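Local coordinates for chorismate mutase and shikimate 5-dehydrogenase fusion protein (Clostridium acetobutylicum, PDB 3FBT), which probably catalyses, through this shikimate dehydrogenase part of a fusion with chorismate mutase, the reversible NADPH-linked reduction of 3-dehydroshikimate to shikimate, at residues Ser6-Ile11 with Glu249-Ile254; Thr53-Lys58 with Glu97-Phe102. One frame throughout, in Å; residues are numbered along the deposited sequence.

Overall arrangement
Two contacts on the mixed sheet of the shikimate dehydrogenase substrate-binding domain illustrate how one sheet can receive helices from very different points of a chain. The chain opens with strand 6-12, passes through helix 47-56 and strand 99-102, runs through the parallel Rossmann-type sheet of the NADP domain, and returns in helix 237-252. Contact 1 is made on that return and closes a loop of 237 residues. Contact 2 closes a much shorter one, of 38 residues, nested wholly inside it. Contact 1 thus brings the late helix back to the first strand, whereas contact 2 is local to the first domain. Their centres lie about 11 Å apart, and Ile-250 packs against Phe-102 between them.

Contact 1: Ser6-Ile11 with Glu249-Ile254; sequences SIYGLI and EIWNDI
In the substrate-binding domain of the shikimate dehydrogenase fold, the C-terminal end of helix 237-252 lies against the mixed sheet, and Tyr-8 of strand 6-12 meets it there through Trp-251 and Asn-252. This is a helix-on-sheet contact made after the chain has passed through the NADP domain, and it shows how a single aromatic residue can serve two neighbours at once, one with its ring and one with its hydroxyl. Tyr-8 and Trp-251 pass alongside each other in opposite directions. Their six-membered rings are inclined at 35°, with centroids 5.5 Å apart, an oblique pairing that is neither a stack nor a T-shaped arrangement. The closest carbons are Tyr-8 CD1 and Trp-251 CE3, at 3.5 Å, so the benzo part of the indole does the touching. Phe-28 also meets the tyrosine ring, and Tyr-37 of the adjoining strand touches both aromatic side chains of the pair. On the pyrrole side, Trp-251 NE1 makes a weak hydrogen bond to Leu-92 O, tying the indole to another strand of the same sheet. The side chain of Trp-251 lies about 6 Å from that of Gln-243, a predicted shikimate-binding residue on the same helix, which places the pair close to the probable substrate pocket.

The Asn-252 and Tyr-8 side chains come at each other from opposite directions, the amide plane turned 75° from the phenol ring. With Asn-252 CG anti to the carbonyl carbon, the amide oxygen reaches the hydroxyl edge of the ring, close to the ring plane. The phenol is the donor, set at a C=O...donor angle of 122° and tilted somewhat from the carbonyl plane. This hydrogen bond is short, with Tyr-8 OH 2.6 Å from Asn-252 OD1.

Contact 2: Thr53-Lys58 with Glu97-Phe102; sequences TFKIIK and EGISGF
At the C-terminal end of helix 47-56, in the substrate-binding domain, Lys-55 lays its aliphatic chain over Gly-98 and Ile-99, where the turn after strand 91-94 leads into strand 99-102. The example illustrates how a lysine on a helix can pack by its methylenes: no hydrogen bond crosses between the segments. The tight part centres on one carbon. Lys-55 CD is 3.4 Å from Gly-98 CA, closer than usual for two carbons, while the glycine, with no side chain, takes a backbone conformation in which a CB would press on the preceding carbonyl oxygen. From Ile-99 it is CG1 and the terminal CD1 that face the lysine, the two side chains crossing at a slant. Phe-94 of the adjacent strand touches both residues. Ile-99, which Leu-92 also touches, and Gly-98 are both buried.

Toward the amine the packing is looser, and Lys-55 itself is partly exposed. The lysine chain bends at chi3 (29°), and Lys-55 NZ comes no nearer to Ile-99 CD1 than 4.0 Å. Beyond Lys-55 the helix ends in a Schellman motif with Lys-58 as its C-prime residue. The contrast is plain along the lysine itself: Lys-55 CE stands 3.8 Å from Ile-99 CD1, whereas Lys-55 CD comes to 3.3 Å from Ile-99 CG1.

Contact 1: Ser6-Ile11 with Glu249-Ile254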
loop_
_atom_site.group_PDB
_atom_site.type_symbol
_atom_site.label_atom_id
_atom_site.label_comp_id
_atom_site.label_asym_id
_atom_site.label_seq_id
_atom_site.Cartn_x
_atom_site.Cartn_y
_atom_site.Cartn_z
ATOM N N SER A 6 4.858 5.532 2.071
ATOM C CA SER A 6 5.490 4.635 1.123
ATOM C C SER A 6 5.053 3.182 1.370
ATOM O O SER A 6 5.079 2.753 2.483
ATOM C CB SER A 6 6.992 4.727 1.303
ATOM O OG SER A 6 7.451 5.869 0.621
ATOM N N ILE A 7 4.633 2.469 0.314
ATOM C CA ILE A 7 4.176 1.095 0.425
ATOM C C ILE A 7 5.300 0.118 -0.036
ATOM O O ILE A 7 5.748 0.172 -1.166
ATOM C CB ILE A 7 2.909 0.884 -0.456
ATOM C CG1 ILE A 7 1.768 1.847 -0.052
ATOM C CG2 ILE A 7 2.470 -0.603 -0.413
ATOM C CD1 ILE A 7 0.749 1.998 -1.115
ATOM N N TYR A 8 5.728 -0.803 0.810
ATOM C CA TYR A 8 6.778 -1.772 0.417
ATOM C C TYR A 8 6.111 -3.112 0.744
ATOM O O TYR A 8 5.003 -3.118 1.317
ATOM C CB TYR A 8 7.996 -1.633 1.318
ATOM C CG TYR A 8 8.627 -0.260 1.367
ATOM C CD1 TYR A 8 9.737 0.040 0.590
ATOM C CD2 TYR A 8 8.173 0.718 2.255
ATOM C CE1 TYR A 8 10.351 1.229 0.672
ATOM C CE2 TYR A 8 8.782 1.936 2.321
ATOM C CZ TYR A 8 9.872 2.184 1.508
ATOM O OH TYR A 8 10.526 3.379 1.565
ATOM N N GLY A 9 6.726 -4.230 0.366
ATOM C CA GLY A 9 6.095 -5.507 0.606
ATOM C C GLY A 9 6.844 -6.672 0.040
ATOM O O GLY A 9 7.956 -6.518 -0.509
ATOM N N LEU A 10 6.206 -7.829 0.076
ATOM C CA LEU A 10 6.776 -9.069 -0.505
ATOM C C LEU A 10 5.679 -9.594 -1.421
ATOM O O LEU A 10 4.502 -9.732 -1.024
ATOM C CB LEU A 10 7.002 -10.136 0.587
ATOM C CG LEU A 10 7.368 -11.601 0.163
ATOM C CD1 LEU A 10 8.704 -11.617 -0.632
ATOM C CD2 LEU A 10 7.505 -12.602 1.421
ATOM N N ILE A 11 6.042 -9.938 -2.632
ATOM C CA ILE A 11 5.029 -10.658 -3.403
ATOM C C ILE A 11 5.418 -12.160 -3.622
ATOM O O ILE A 11 6.587 -12.503 -3.885
ATOM C CB ILE A 11 4.723 -9.867 -4.690
ATOM C CG1 ILE A 11 3.801 -10.610 -5.593
ATOM C CG2 ILE A 11 6.019 -9.681 -5.525
ATOM C CD1 ILE A 11 3.047 -9.611 -6.459
ATOM N N GLU A 249 18.188 -0.554 1.653
ATOM C CA GLU A 249 19.284 0.281 1.134
ATOM C C GLU A 249 19.054 0.531 -0.319
ATOM O O GLU A 249 19.201 1.640 -0.786
ATOM C CB GLU A 249 20.671 -0.363 1.329
ATOM C CG GLU A 249 21.115 -0.518 2.860
ATOM C CD GLU A 249 22.476 -1.261 3.002
ATOM O OE1 GLU A 249 23.129 -1.109 4.047
ATOM O OE2 GLU A 249 22.926 -1.975 2.066
ATOM N N ILE A 250 18.717 -0.506 -1.080
ATOM C CA ILE A 250 18.536 -0.270 -2.482
ATOM C C ILE A 250 17.252 0.552 -2.798
ATOM O O ILE A 250 17.242 1.407 -3.708
ATOM C CB ILE A 250 18.498 -1.610 -3.214
ATOM C CG1 ILE A 250 19.900 -2.316 -3.226
ATOM C CG2 ILE A 250 17.867 -1.435 -4.553
ATOM C CD1 ILE A 250 19.771 -3.912 -3.369
ATOM N N TRP A 251 16.161 0.290 -2.064
ATOM C CA TRP A 251 14.898 1.007 -2.282
ATOM C C TRP A 251 15.029 2.518 -1.974
ATOM O O TRP A 251 14.578 3.355 -2.725
ATOM C CB TRP A 251 13.722 0.415 -1.429
ATOM C CG TRP A 251 13.366 -1.023 -1.836
ATOM C CD1 TRP A 251 13.423 -1.549 -3.063
ATOM C CD2 TRP A 251 12.842 -2.067 -0.962
ATOM N NE1 TRP A 251 13.015 -2.918 -3.005
ATOM C CE2 TRP A 251 12.681 -3.223 -1.715
ATOM C CE3 TRP A 251 12.525 -2.106 0.396
ATOM C CZ2 TRP A 251 12.174 -4.416 -1.162
ATOM C CZ3 TRP A 251 12.057 -3.251 0.938
ATOM C CH2 TRP A 251 11.892 -4.407 0.170
ATOM N N ASN A 252 15.604 2.818 -0.829
ATOM C CA ASN A 252 15.641 4.147 -0.350
ATOM C C ASN A 252 16.977 4.829 -0.566
ATOM O O ASN A 252 17.172 5.926 -0.079
ATOM C CB ASN A 252 15.285 4.122 1.106
ATOM C CG ASN A 252 13.951 3.465 1.318
ATOM O OD1 ASN A 252 12.955 3.893 0.731
ATOM N ND2 ASN A 252 13.930 2.355 2.064
ATOM N N ASP A 253 17.870 4.201 -1.318
ATOM C CA ASP A 253 19.220 4.742 -1.580
ATOM C C ASP A 253 19.821 5.317 -0.339
ATOM O O ASP A 253 20.168 6.522 -0.318
ATOM C CB ASP A 253 19.146 5.800 -2.669
ATOM C CG ASP A 253 18.926 5.172 -4.037
ATOM O OD1 ASP A 253 19.710 4.244 -4.359
ATOM O OD2 ASP A 253 17.978 5.553 -4.781
ATOM N N ILE A 254 19.896 4.488 0.713
ATOM C CA ILE A 254 20.530 4.851 1.997
ATOM C C ILE A 254 21.550 3.766 2.374
ATOM O O ILE A 254 21.614 2.743 1.707
ATOM C CB ILE A 254 19.479 4.926 3.154
ATOM C CG1 ILE A 254 18.611 3.650 3.219
ATOM C CG2 ILE A 254 18.592 6.168 3.044
ATOM C CD1 ILE A 254 17.805 3.508 4.559
#

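Contact 2: Thr53-Lys58 with Glu97-Phe102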
loop_
_atom_site.group_PDB
_atom_site.type_symbol
_atom_site.label_atom_id
_atom_site.label_comp_id
_atom_site.label_asym_id
_atom_site.label_seq_id
_atom_site.Cartn_x
_atom_site.Cartn_y
_atom_site.Cartn_z
ATOM N N THR A 53 0.680 -2.243 -11.836
ATOM C CA THR A 53 -0.009 -1.334 -10.915
ATOM C C THR A 53 0.930 -0.850 -9.841
ATOM O O THR A 53 0.913 0.323 -9.471
ATOM C CB THR A 53 -1.213 -1.982 -10.234
ATOM O OG1 THR A 53 -2.141 -2.406 -11.236
ATOM C CG2 THR A 53 -1.829 -0.998 -9.314
ATOM N N PHE A 54 1.787 -1.726 -9.331
ATOM C CA PHE A 54 2.719 -1.226 -8.310
ATOM C C PHE A 54 3.543 -0.076 -8.874
ATOM O O PHE A 54 3.848 0.929 -8.222
ATOM C CB PHE A 54 3.635 -2.352 -7.789
ATOM C CG PHE A 54 2.944 -3.265 -6.788
ATOM C CD1 PHE A 54 2.556 -2.777 -5.561
ATOM C CD2 PHE A 54 2.675 -4.598 -7.095
ATOM C CE1 PHE A 54 1.888 -3.611 -4.648
ATOM C CE2 PHE A 54 1.991 -5.423 -6.194
ATOM C CZ PHE A 54 1.604 -4.929 -4.962
ATOM N N LYS A 55 3.936 -0.212 -10.116
ATOM C CA LYS A 55 4.752 0.841 -10.657
ATOM C C LYS A 55 3.862 2.133 -10.724
ATOM O O LYS A 55 4.286 3.224 -10.348
ATOM C CB LYS A 55 5.258 0.385 -12.032
ATOM C CG LYS A 55 6.556 1.042 -12.461
ATOM C CD LYS A 55 7.161 0.343 -13.717
ATOM C CE LYS A 55 6.091 -0.272 -14.610
ATOM N NZ LYS A 55 6.700 -0.952 -15.819
ATOM N N ILE A 56 2.611 1.963 -11.117
ATOM C CA ILE A 56 1.645 3.096 -11.188
ATOM C C ILE A 56 1.316 3.782 -9.864
ATOM O O ILE A 56 1.307 4.987 -9.766
ATOM C CB ILE A 56 0.380 2.728 -11.952
ATOM C CG1 ILE A 56 0.715 2.462 -13.436
ATOM C CG2 ILE A 56 -0.596 3.866 -11.889
ATOM C CD1 ILE A 56 -0.351 1.595 -14.126
ATOM N N ILE A 57 1.121 3.040 -8.812
ATOM C CA ILE A 57 0.943 3.701 -7.519
ATOM C C ILE A 57 2.247 4.070 -6.835
ATOM O O ILE A 57 2.238 4.464 -5.708
ATOM C CB ILE A 57 0.092 2.855 -6.609
ATOM C CG1 ILE A 57 0.846 1.620 -6.110
ATOM C CG2 ILE A 57 -1.163 2.418 -7.366
ATOM C CD1 ILE A 57 -0.021 0.780 -5.239
ATOM N N LYS A 58 3.373 3.989 -7.524
ATOM C CA LYS A 58 4.667 4.409 -6.940
ATOM C C LYS A 58 5.099 3.591 -5.729
ATOM O O LYS A 58 5.549 4.145 -4.741
ATOM C CB LYS A 58 4.596 5.887 -6.532
ATOM C CG LYS A 58 3.958 6.716 -7.635
ATOM C CD LYS A 58 5.097 7.254 -8.476
ATOM C CE LYS A 58 5.648 8.458 -7.756
ATOM N NZ LYS A 58 4.631 9.549 -7.836
ATOM N N GLU A 97 12.284 5.114 -15.128
ATOM C CA GLU A 97 12.265 4.143 -16.221
ATOM C C GLU A 97 11.232 3.004 -16.051
ATOM O O GLU A 97 10.578 2.586 -17.018
ATOM C CB GLU A 97 13.644 3.538 -16.426
ATOM C CG GLU A 97 14.826 4.479 -16.190
ATOM C CD GLU A 97 16.114 3.916 -16.797
ATOM O OE1 GLU A 97 16.006 2.970 -17.629
ATOM O OE2 GLU A 97 17.220 4.417 -16.458
ATOM N N GLY A 98 11.047 2.508 -14.829
ATOM C CA GLY A 98 10.310 1.239 -14.642
ATOM C C GLY A 98 10.933 0.446 -13.493
ATOM O O GLY A 98 11.330 1.009 -12.499
ATOM N N ILE A 99 11.033 -0.870 -13.616
ATOM C CA ILE A 99 11.399 -1.673 -12.444
ATOM C C ILE A 99 12.735 -2.338 -12.719
ATOM O O ILE A 99 12.973 -2.872 -13.786
ATOM C CB ILE A 99 10.319 -2.709 -12.154
ATOM C CG1 ILE A 99 8.943 -2.045 -12.191
ATOM C CG2 ILE A 99 10.492 -3.387 -10.763
ATOM C CD1 ILE A 99 7.867 -3.011 -12.589
ATOM N N SER A 100 13.656 -2.268 -11.784
ATOM C CA SER A 100 14.849 -3.061 -12.001
ATOM C C SER A 100 15.056 -4.042 -10.822
ATOM O O SER A 100 14.358 -3.967 -9.772
ATOM C CB SER A 100 16.059 -2.176 -12.195
ATOM O OG SER A 100 16.150 -1.407 -11.065
ATOM N N GLY A 101 15.998 -4.948 -11.017
ATOM C CA GLY A 101 16.034 -6.168 -10.172
ATOM C C GLY A 101 17.385 -6.406 -9.561
ATOM O O GLY A 101 18.416 -6.126 -10.200
ATOM N N PHE A 102 17.372 -6.911 -8.329
ATOM C CA PHE A 102 18.572 -7.249 -7.579
ATOM C C PHE A 102 18.357 -8.550 -6.887
ATOM O O PHE A 102 17.253 -9.071 -6.851
ATOM C CB PHE A 102 18.868 -6.170 -6.520
ATOM C CG PHE A 102 19.037 -4.785 -7.151
ATOM C CD1 PHE A 102 20.289 -4.268 -7.366
ATOM C CD2 PHE A 102 17.921 -4.068 -7.618
ATOM C CE1 PHE A 102 20.444 -2.989 -7.990
ATOM C CE2 PHE A 102 18.067 -2.791 -8.218
ATOM C CZ PHE A 102 19.326 -2.264 -8.402
#